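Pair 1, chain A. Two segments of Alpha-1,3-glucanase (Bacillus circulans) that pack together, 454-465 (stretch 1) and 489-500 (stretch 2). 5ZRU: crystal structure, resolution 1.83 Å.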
# COMPACT_ATOMS: atom_id res chain seq x y z
N SER A 454 16.85 -3.56 -7.40
CA SER A 454 17.89 -4.39 -6.82
C SER A 454 17.52 -4.81 -5.41
O SER A 454 16.67 -4.21 -4.75
CB SER A 454 19.25 -3.69 -6.79
OG SER A 454 19.32 -2.81 -5.68
N ASP A 455 18.20 -5.87 -4.97
CA ASP A 455 18.24 -6.28 -3.57
C ASP A 455 16.84 -6.47 -3.01
O ASP A 455 16.47 -5.89 -2.00
CB ASP A 455 19.05 -5.26 -2.76
CG ASP A 455 20.51 -5.23 -3.17
OD1 ASP A 455 21.25 -6.14 -2.75
OD2 ASP A 455 20.89 -4.33 -3.95
N THR A 456 16.05 -7.29 -3.69
CA THR A 456 14.62 -7.32 -3.40
C THR A 456 14.14 -8.75 -3.36
O THR A 456 14.55 -9.58 -4.18
CB THR A 456 13.84 -6.49 -4.43
OG1 THR A 456 14.12 -5.10 -4.23
CG2 THR A 456 12.32 -6.73 -4.32
N THR A 457 13.30 -9.06 -2.38
CA THR A 457 12.69 -10.37 -2.21
C THR A 457 11.21 -10.28 -2.54
O THR A 457 10.51 -9.39 -2.06
CB THR A 457 12.88 -10.88 -0.78
OG1 THR A 457 14.28 -11.04 -0.54
CG2 THR A 457 12.18 -12.23 -0.57
N ILE A 458 10.75 -11.21 -3.38
CA ILE A 458 9.39 -11.26 -3.89
C ILE A 458 8.82 -12.61 -3.52
O ILE A 458 9.48 -13.64 -3.77
CB ILE A 458 9.35 -11.05 -5.42
CG1 ILE A 458 9.79 -9.63 -5.78
CG2 ILE A 458 7.97 -11.41 -5.97
CD1 ILE A 458 10.17 -9.47 -7.27
N ILE A 459 7.62 -12.64 -2.94
CA ILE A 459 7.06 -13.88 -2.40
C ILE A 459 5.59 -13.98 -2.79
O ILE A 459 4.82 -13.03 -2.59
CB ILE A 459 7.21 -13.95 -0.86
CG1 ILE A 459 8.68 -13.82 -0.45
CG2 ILE A 459 6.62 -15.26 -0.32
CD1 ILE A 459 8.89 -13.82 1.07
N ASN A 460 5.20 -15.14 -3.34
CA ASN A 460 3.79 -15.46 -3.59
C ASN A 460 3.12 -14.46 -4.53
O ASN A 460 1.94 -14.16 -4.39
CB ASN A 460 2.99 -15.54 -2.29
CG ASN A 460 3.49 -16.60 -1.34
OD1 ASN A 460 4.08 -17.59 -1.75
ND2 ASN A 460 3.23 -16.40 -0.05
N SER A 461 3.87 -13.94 -5.50
CA SER A 461 3.36 -12.88 -6.36
C SER A 461 3.25 -13.37 -7.81
O SER A 461 3.49 -14.54 -8.12
CB SER A 461 4.23 -11.63 -6.24
OG SER A 461 4.16 -11.13 -4.91
N GLY A 462 2.88 -12.46 -8.71
CA GLY A 462 2.42 -12.85 -10.02
C GLY A 462 0.99 -13.34 -9.96
O GLY A 462 0.40 -13.48 -8.89
N THR A 463 0.40 -13.59 -11.13
CA THR A 463 -0.98 -14.07 -11.14
C THR A 463 -1.29 -14.74 -12.47
O THR A 463 -0.61 -14.52 -13.47
CB THR A 463 -1.99 -12.92 -10.91
OG1 THR A 463 -3.30 -13.47 -10.69
CG2 THR A 463 -2.02 -11.98 -12.13
N SER A 464 -2.33 -15.57 -12.45
CA SER A 464 -2.96 -16.04 -13.68
C SER A 464 -4.23 -15.27 -14.02
O SER A 464 -4.81 -15.50 -15.09
CB SER A 464 -3.29 -17.54 -13.58
OG SER A 464 -2.12 -18.34 -13.65
N ARG A 465 -4.69 -14.36 -13.15
CA ARG A 465 -5.96 -13.67 -13.40
C ARG A 465 -5.90 -12.22 -12.90
O ARG A 465 -6.31 -11.92 -11.78
CB ARG A 465 -7.11 -14.42 -12.74
CG ARG A 465 -8.45 -13.91 -13.23
CD ARG A 465 -9.60 -14.48 -12.44
NE ARG A 465 -10.87 -14.03 -13.01
CZ ARG A 465 -12.06 -14.33 -12.50
NH1 ARG A 465 -12.13 -15.07 -11.41
NH2 ARG A 465 -13.17 -13.89 -13.08
N PHE A 489 17.91 -5.33 -13.34
CA PHE A 489 17.45 -6.01 -12.13
C PHE A 489 18.64 -6.76 -11.56
O PHE A 489 19.26 -7.56 -12.26
CB PHE A 489 16.32 -7.00 -12.42
CG PHE A 489 15.10 -6.38 -13.02
CD1 PHE A 489 15.06 -6.03 -14.36
CD2 PHE A 489 13.98 -6.16 -12.24
CE1 PHE A 489 13.93 -5.48 -14.91
CE2 PHE A 489 12.85 -5.59 -12.79
CZ PHE A 489 12.82 -5.25 -14.12
N THR A 490 18.97 -6.50 -10.29
CA THR A 490 20.15 -7.14 -9.71
C THR A 490 19.83 -7.62 -8.30
O THR A 490 19.28 -6.88 -7.49
CB THR A 490 21.33 -6.17 -9.69
OG1 THR A 490 21.57 -5.71 -11.03
CG2 THR A 490 22.59 -6.87 -9.17
N ASN A 491 20.21 -8.87 -7.99
CA ASN A 491 20.01 -9.43 -6.65
C ASN A 491 18.53 -9.46 -6.29
O ASN A 491 18.07 -8.81 -5.35
CB ASN A 491 20.81 -8.64 -5.61
CG ASN A 491 22.30 -8.93 -5.67
OD1 ASN A 491 22.71 -10.09 -5.81
ND2 ASN A 491 23.12 -7.89 -5.55
N ILE A 492 17.77 -10.22 -7.07
CA ILE A 492 16.33 -10.36 -6.85
C ILE A 492 16.05 -11.82 -6.52
O ILE A 492 16.45 -12.71 -7.28
CB ILE A 492 15.49 -9.94 -8.07
CG1 ILE A 492 15.97 -8.61 -8.66
CG2 ILE A 492 13.99 -9.92 -7.71
CD1 ILE A 492 15.70 -7.39 -7.82
N ASP A 493 15.33 -12.06 -5.42
CA ASP A 493 14.87 -13.39 -5.07
C ASP A 493 13.37 -13.45 -5.31
O ASP A 493 12.63 -12.63 -4.77
CB ASP A 493 15.20 -13.72 -3.61
CG ASP A 493 16.69 -13.80 -3.37
OD1 ASP A 493 17.29 -14.85 -3.70
OD2 ASP A 493 17.27 -12.81 -2.89
N ILE A 494 12.94 -14.40 -6.14
CA ILE A 494 11.55 -14.52 -6.55
C ILE A 494 11.07 -15.90 -6.11
O ILE A 494 11.46 -16.91 -6.71
CB ILE A 494 11.35 -14.32 -8.06
CG1 ILE A 494 12.25 -13.18 -8.58
CG2 ILE A 494 9.89 -14.01 -8.36
CD1 ILE A 494 12.11 -12.90 -10.09
N ILE A 495 10.20 -15.94 -5.10
CA ILE A 495 9.88 -17.17 -4.39
C ILE A 495 8.40 -17.51 -4.56
O ILE A 495 7.53 -16.66 -4.31
CB ILE A 495 10.23 -17.04 -2.90
CG1 ILE A 495 11.73 -16.75 -2.75
CG2 ILE A 495 9.79 -18.27 -2.12
CD1 ILE A 495 12.08 -16.10 -1.45
N ASN A 496 8.13 -18.76 -4.94
CA ASN A 496 6.77 -19.32 -4.99
C ASN A 496 5.82 -18.46 -5.82
O ASN A 496 4.73 -18.09 -5.37
CB ASN A 496 6.22 -19.53 -3.58
CG ASN A 496 6.71 -20.83 -2.97
OD1 ASN A 496 7.08 -21.76 -3.69
ND2 ASN A 496 6.72 -20.91 -1.64
N THR A 497 6.22 -18.18 -7.05
CA THR A 497 5.43 -17.37 -7.96
C THR A 497 4.19 -18.14 -8.42
O THR A 497 4.23 -19.35 -8.65
CB THR A 497 6.28 -16.93 -9.15
OG1 THR A 497 7.27 -15.99 -8.70
CG2 THR A 497 5.42 -16.29 -10.24
N GLN A 498 3.07 -17.41 -8.55
CA GLN A 498 1.80 -18.02 -8.92
C GLN A 498 1.84 -18.58 -10.33
O GLN A 498 1.52 -19.76 -10.54
CB GLN A 498 0.67 -16.99 -8.76
CG GLN A 498 0.57 -16.44 -7.32
CD GLN A 498 -0.61 -15.51 -7.10
OE1 GLN A 498 -1.63 -15.59 -7.80
NE2 GLN A 498 -0.48 -14.61 -6.13
N ARG A 499 2.20 -17.76 -11.32
CA ARG A 499 2.35 -18.26 -12.68
C ARG A 499 3.82 -18.14 -13.08
O ARG A 499 4.66 -18.84 -12.51
CB ARG A 499 1.41 -17.52 -13.65
CG ARG A 499 1.28 -18.20 -15.03
CD ARG A 499 0.73 -19.65 -14.93
NE ARG A 499 0.43 -20.21 -16.25
CZ ARG A 499 -0.68 -19.93 -16.94
NH1 ARG A 499 -1.59 -19.12 -16.42
NH2 ARG A 499 -0.89 -20.47 -18.14
N SER A 500 4.18 -17.28 -14.04
CA SER A 500 5.58 -17.17 -14.44
C SER A 500 6.30 -16.08 -13.64
O SER A 500 5.72 -15.04 -13.32
CB SER A 500 5.71 -16.89 -15.94
OG SER A 500 5.25 -18.00 -16.69
O HOH W 1 22.51 -5.10 -5.81
O HOH W 2 5.89 -18.98 0.00
O HOH W 3 6.64 -14.69 -6.17
O HOH W 4 -3.40 -13.61 -7.96
O HOH W 5 -2.93 -16.89 -9.83
O HOH W 6 -3.79 -16.95 -17.23

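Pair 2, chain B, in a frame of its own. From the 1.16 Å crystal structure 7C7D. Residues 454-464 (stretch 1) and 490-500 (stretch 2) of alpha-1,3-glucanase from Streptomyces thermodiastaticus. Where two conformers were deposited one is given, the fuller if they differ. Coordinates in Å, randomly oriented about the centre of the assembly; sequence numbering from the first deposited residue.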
# COMPACT_ATOMS: atom_id res chain seq x y z
N GLY B 454 17.73 -0.30 0.69
CA GLY B 454 17.28 -0.91 1.93
C GLY B 454 15.88 -1.49 1.91
O GLY B 454 15.30 -1.69 2.98
N ASN B 455 15.31 -1.74 0.75
CA ASN B 455 13.95 -2.27 0.68
C ASN B 455 13.97 -3.79 0.75
O ASN B 455 14.93 -4.45 0.35
CB ASN B 455 13.27 -1.81 -0.61
CG ASN B 455 13.20 -0.31 -0.72
OD1 ASN B 455 12.36 0.33 -0.08
ND2 ASN B 455 14.11 0.28 -1.50
N THR B 456 12.88 -4.36 1.28
CA THR B 456 12.67 -5.80 1.36
C THR B 456 11.39 -6.14 0.62
O THR B 456 10.33 -5.56 0.90
CB THR B 456 12.60 -6.25 2.81
OG1 THR B 456 13.87 -6.02 3.42
CG2 THR B 456 12.28 -7.74 2.90
N LEU B 457 11.49 -7.08 -0.32
CA LEU B 457 10.42 -7.42 -1.25
C LEU B 457 10.15 -8.91 -1.11
O LEU B 457 11.02 -9.73 -1.43
CB LEU B 457 10.82 -7.10 -2.69
CG LEU B 457 11.38 -5.70 -2.93
CD1 LEU B 457 11.78 -5.52 -4.39
CD2 LEU B 457 10.38 -4.64 -2.52
N VAL B 458 8.95 -9.26 -0.63
CA VAL B 458 8.62 -10.63 -0.25
C VAL B 458 7.44 -11.11 -1.09
O VAL B 458 6.36 -10.50 -1.05
CB VAL B 458 8.28 -10.72 1.25
CG1 VAL B 458 7.97 -12.16 1.64
CG2 VAL B 458 9.42 -10.15 2.10
N ARG B 459 7.63 -12.18 -1.85
CA ARG B 459 6.57 -12.74 -2.69
C ARG B 459 5.98 -11.68 -3.63
O ARG B 459 4.76 -11.54 -3.76
CB ARG B 459 5.48 -13.42 -1.85
CG ARG B 459 5.98 -14.64 -1.05
CD ARG B 459 4.86 -15.29 -0.22
NE ARG B 459 4.25 -14.31 0.67
CZ ARG B 459 4.70 -14.01 1.88
NH1 ARG B 459 5.73 -14.68 2.39
NH2 ARG B 459 4.14 -13.04 2.59
N THR B 460 6.86 -10.93 -4.29
CA THR B 460 6.47 -9.91 -5.25
C THR B 460 6.90 -10.30 -6.66
O THR B 460 7.85 -11.07 -6.86
CB THR B 460 7.02 -8.51 -4.88
OG1 THR B 460 8.44 -8.45 -5.06
CG2 THR B 460 6.63 -8.13 -3.45
N GLY B 461 6.20 -9.72 -7.63
CA GLY B 461 6.25 -10.12 -9.02
C GLY B 461 5.07 -11.02 -9.38
O GLY B 461 4.44 -11.64 -8.52
N ALA B 462 4.77 -11.09 -10.67
CA ALA B 462 3.55 -11.77 -11.10
C ALA B 462 3.53 -11.88 -12.62
O ALA B 462 4.13 -11.07 -13.33
CB ALA B 462 2.29 -11.02 -10.64
N ILE B 463 2.79 -12.88 -13.11
CA ILE B 463 2.52 -12.98 -14.54
C ILE B 463 1.63 -11.83 -14.96
O ILE B 463 0.57 -11.60 -14.37
CB ILE B 463 1.84 -14.32 -14.87
CG1 ILE B 463 2.76 -15.49 -14.55
CG2 ILE B 463 1.40 -14.35 -16.34
CD1 ILE B 463 3.87 -15.67 -15.55
N ASN B 464 2.05 -11.11 -16.00
CA ASN B 464 1.15 -10.15 -16.64
C ASN B 464 0.30 -10.89 -17.66
O ASN B 464 0.85 -11.44 -18.62
CB ASN B 464 1.93 -9.04 -17.33
CG ASN B 464 1.02 -7.89 -17.79
OD1 ASN B 464 0.00 -8.11 -18.43
ND2 ASN B 464 1.40 -6.66 -17.46
N THR B 490 20.38 -0.37 -3.93
CA THR B 490 21.34 -0.83 -2.94
C THR B 490 20.65 -1.51 -1.77
O THR B 490 19.54 -1.14 -1.38
CB THR B 490 22.19 0.33 -2.40
OG1 THR B 490 21.32 1.35 -1.88
CG2 THR B 490 23.04 0.94 -3.48
N ASP B 491 21.34 -2.50 -1.21
CA ASP B 491 20.92 -3.19 0.00
C ASP B 491 19.47 -3.65 -0.07
O ASP B 491 18.64 -3.37 0.79
CB ASP B 491 21.20 -2.35 1.25
CG ASP B 491 22.67 -2.23 1.53
OD1 ASP B 491 23.47 -2.96 0.89
OD2 ASP B 491 23.05 -1.42 2.40
N THR B 492 19.17 -4.40 -1.13
CA THR B 492 17.83 -4.92 -1.35
C THR B 492 17.76 -6.37 -0.90
O THR B 492 18.62 -7.18 -1.25
CB THR B 492 17.44 -4.83 -2.83
OG1 THR B 492 17.74 -3.54 -3.34
CG2 THR B 492 15.95 -5.07 -3.00
N THR B 493 16.72 -6.70 -0.14
CA THR B 493 16.43 -8.08 0.22
C THR B 493 15.22 -8.52 -0.60
O THR B 493 14.18 -7.87 -0.55
CB THR B 493 16.13 -8.18 1.72
OG1 THR B 493 17.29 -7.75 2.44
CG2 THR B 493 15.78 -9.60 2.13
N ILE B 494 15.39 -9.58 -1.38
CA ILE B 494 14.33 -10.08 -2.26
C ILE B 494 14.13 -11.56 -1.94
O ILE B 494 15.05 -12.37 -2.11
CB ILE B 494 14.66 -9.87 -3.75
CG1 ILE B 494 14.93 -8.39 -4.04
CG2 ILE B 494 13.53 -10.40 -4.61
CD1 ILE B 494 15.24 -8.06 -5.49
N THR B 495 12.94 -11.91 -1.44
CA THR B 495 12.71 -13.21 -0.85
C THR B 495 11.45 -13.85 -1.43
O THR B 495 10.39 -13.21 -1.48
CB THR B 495 12.55 -13.06 0.67
OG1 THR B 495 13.72 -12.40 1.18
CG2 THR B 495 12.37 -14.41 1.36
N ASP B 496 11.58 -15.10 -1.86
CA ASP B 496 10.42 -15.91 -2.25
C ASP B 496 9.66 -15.30 -3.43
O ASP B 496 8.43 -15.30 -3.47
CB ASP B 496 9.50 -16.18 -1.06
CG ASP B 496 10.20 -16.94 0.06
OD1 ASP B 496 11.21 -17.60 -0.20
OD2 ASP B 496 9.73 -16.86 1.22
N SER B 497 10.40 -14.76 -4.39
CA SER B 497 9.77 -14.18 -5.56
C SER B 497 9.20 -15.29 -6.43
O SER B 497 9.90 -16.26 -6.73
CB SER B 497 10.80 -13.42 -6.39
OG SER B 497 11.42 -12.40 -5.64
N PRO B 498 7.94 -15.19 -6.87
CA PRO B 498 7.40 -16.27 -7.72
C PRO B 498 8.06 -16.33 -9.08
O PRO B 498 8.15 -17.42 -9.66
CB PRO B 498 5.90 -15.94 -7.81
CG PRO B 498 5.82 -14.48 -7.49
CD PRO B 498 6.91 -14.21 -6.50
N TYR B 499 8.53 -15.20 -9.60
CA TYR B 499 9.18 -15.15 -10.91
C TYR B 499 10.59 -14.61 -10.72
O TYR B 499 11.38 -15.22 -10.00
CB TYR B 499 8.30 -14.46 -11.94
CG TYR B 499 7.03 -15.26 -12.12
CD1 TYR B 499 7.02 -16.38 -12.94
CD2 TYR B 499 5.88 -14.95 -11.41
CE1 TYR B 499 5.89 -17.15 -13.08
CE2 TYR B 499 4.73 -15.72 -11.55
CZ TYR B 499 4.75 -16.82 -12.39
OH TYR B 499 3.63 -17.60 -12.54
N SER B 500 10.93 -13.47 -11.32
CA SER B 500 12.28 -12.95 -11.29
C SER B 500 12.47 -11.95 -10.15
O SER B 500 11.51 -11.41 -9.59
CB SER B 500 12.59 -12.27 -12.62
OG SER B 500 11.55 -11.37 -12.93
O HOH W 7 16.50 -1.39 -2.15
O HOH W 8 17.34 -4.98 2.68
O HOH W 9 9.80 -10.77 -3.96
O HOH W 10 7.07 -17.14 1.55
O HOH W 11 8.86 -12.44 -9.06

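Both pairs are two parallel strands side by side in register, each followed by a turn. The N-to-C directions differ by 9° in pair 1 and 7° in pair 2, and the strand axes approach to 4.7 Å in both. Over 14 central residues the backbones superpose with an RMSD of 0.3 Å.

The backbone ladder is shared. In pair 1, Asp A493 N donates to Thr A456 O (2.9 Å), Ile A458 N to Asp A493 O (2.7 Å), Ile A495 N to Ile A458 O (2.8 Å) and Asn A460 N to Ile A495 O (2.9 Å). In pair 2 the matching bonds are Thr B493 N to Asn B455 O (2.9 Å), Leu B457 N to Thr B493 O (2.8 Å), Thr B495 N to Leu B457 O (2.9 Å) and Arg B459 N to Thr B495 O (3.0 Å). These bonds use main-chain atoms, so the ladder survives changes of side chain.

One face is buried and largely aliphatic. Ile A458 matches Leu B457, and Ile A494 matches Ile B494. In pair 1, Ile A458 CG2 lies 4.0 Å from Ile A494 CG2, and Ile A458 CD1 lies 3.9 Å from Ile A492 CG2. In pair 2, Leu B457 CD1 reaches Ile B494 CG1 at 4.3 Å. Ile A492 matches Thr B492, which is shorter and polar. The CD1 of Ile A492 comes 3.8 Å from Ser A454 CA. Thr B492 OG1 instead hydrogen-bonds to water 7 (2.8 Å). Water 7 accepts from Asn B455 ND2 (3.0 Å).

The other face is partly exposed and more varied. Thr A457 and Thr B456 coincide closely, and both are in the m rotamer. Beside them, Asp A493 matches Thr B493. Ile A459 and Ile A495 match Val B458 and Thr B495. The pair 1 isoleucines meet at 4.2 Å, from Ile A459 CG1 to Ile A495 CD1. The side chains in pair 2 are smaller.

At the turn, Asn A460 matches Arg B459, and Asn A496 matches Asp B496. All four have positive phi. In each pair a water bridges the two side chains. Water 2 donates to Asn A460 OD1 (2.9 Å) and accepts from Asn A496 ND2 (2.7 Å). Water 10 accepts from Arg B459 NH1 (2.9 Å) and donates to Asp B496 OD2 (2.7 Å).

Gly A462 matches Gly B461. In both, a CB would be jammed against the preceding carbonyl oxygen, so the backbone angles call for glycine.

Beyond the turn the solutions diverge. Gln A498 N donates to Ser A461 O (2.9 Å), and its NE2 donates to Asn A460 O (3.0 Å). The matching Pro B498 has no N-H. It packs instead, with Pro B498 CD 3.3 Å from Thr B460 O. Arg A499 matches Tyr B499. Arg A499 NH1 donates to Ser A464 OG (2.9 Å). Tyr B499 makes an apolar contact instead, with CD1 of Ile B463 over one face of its ring.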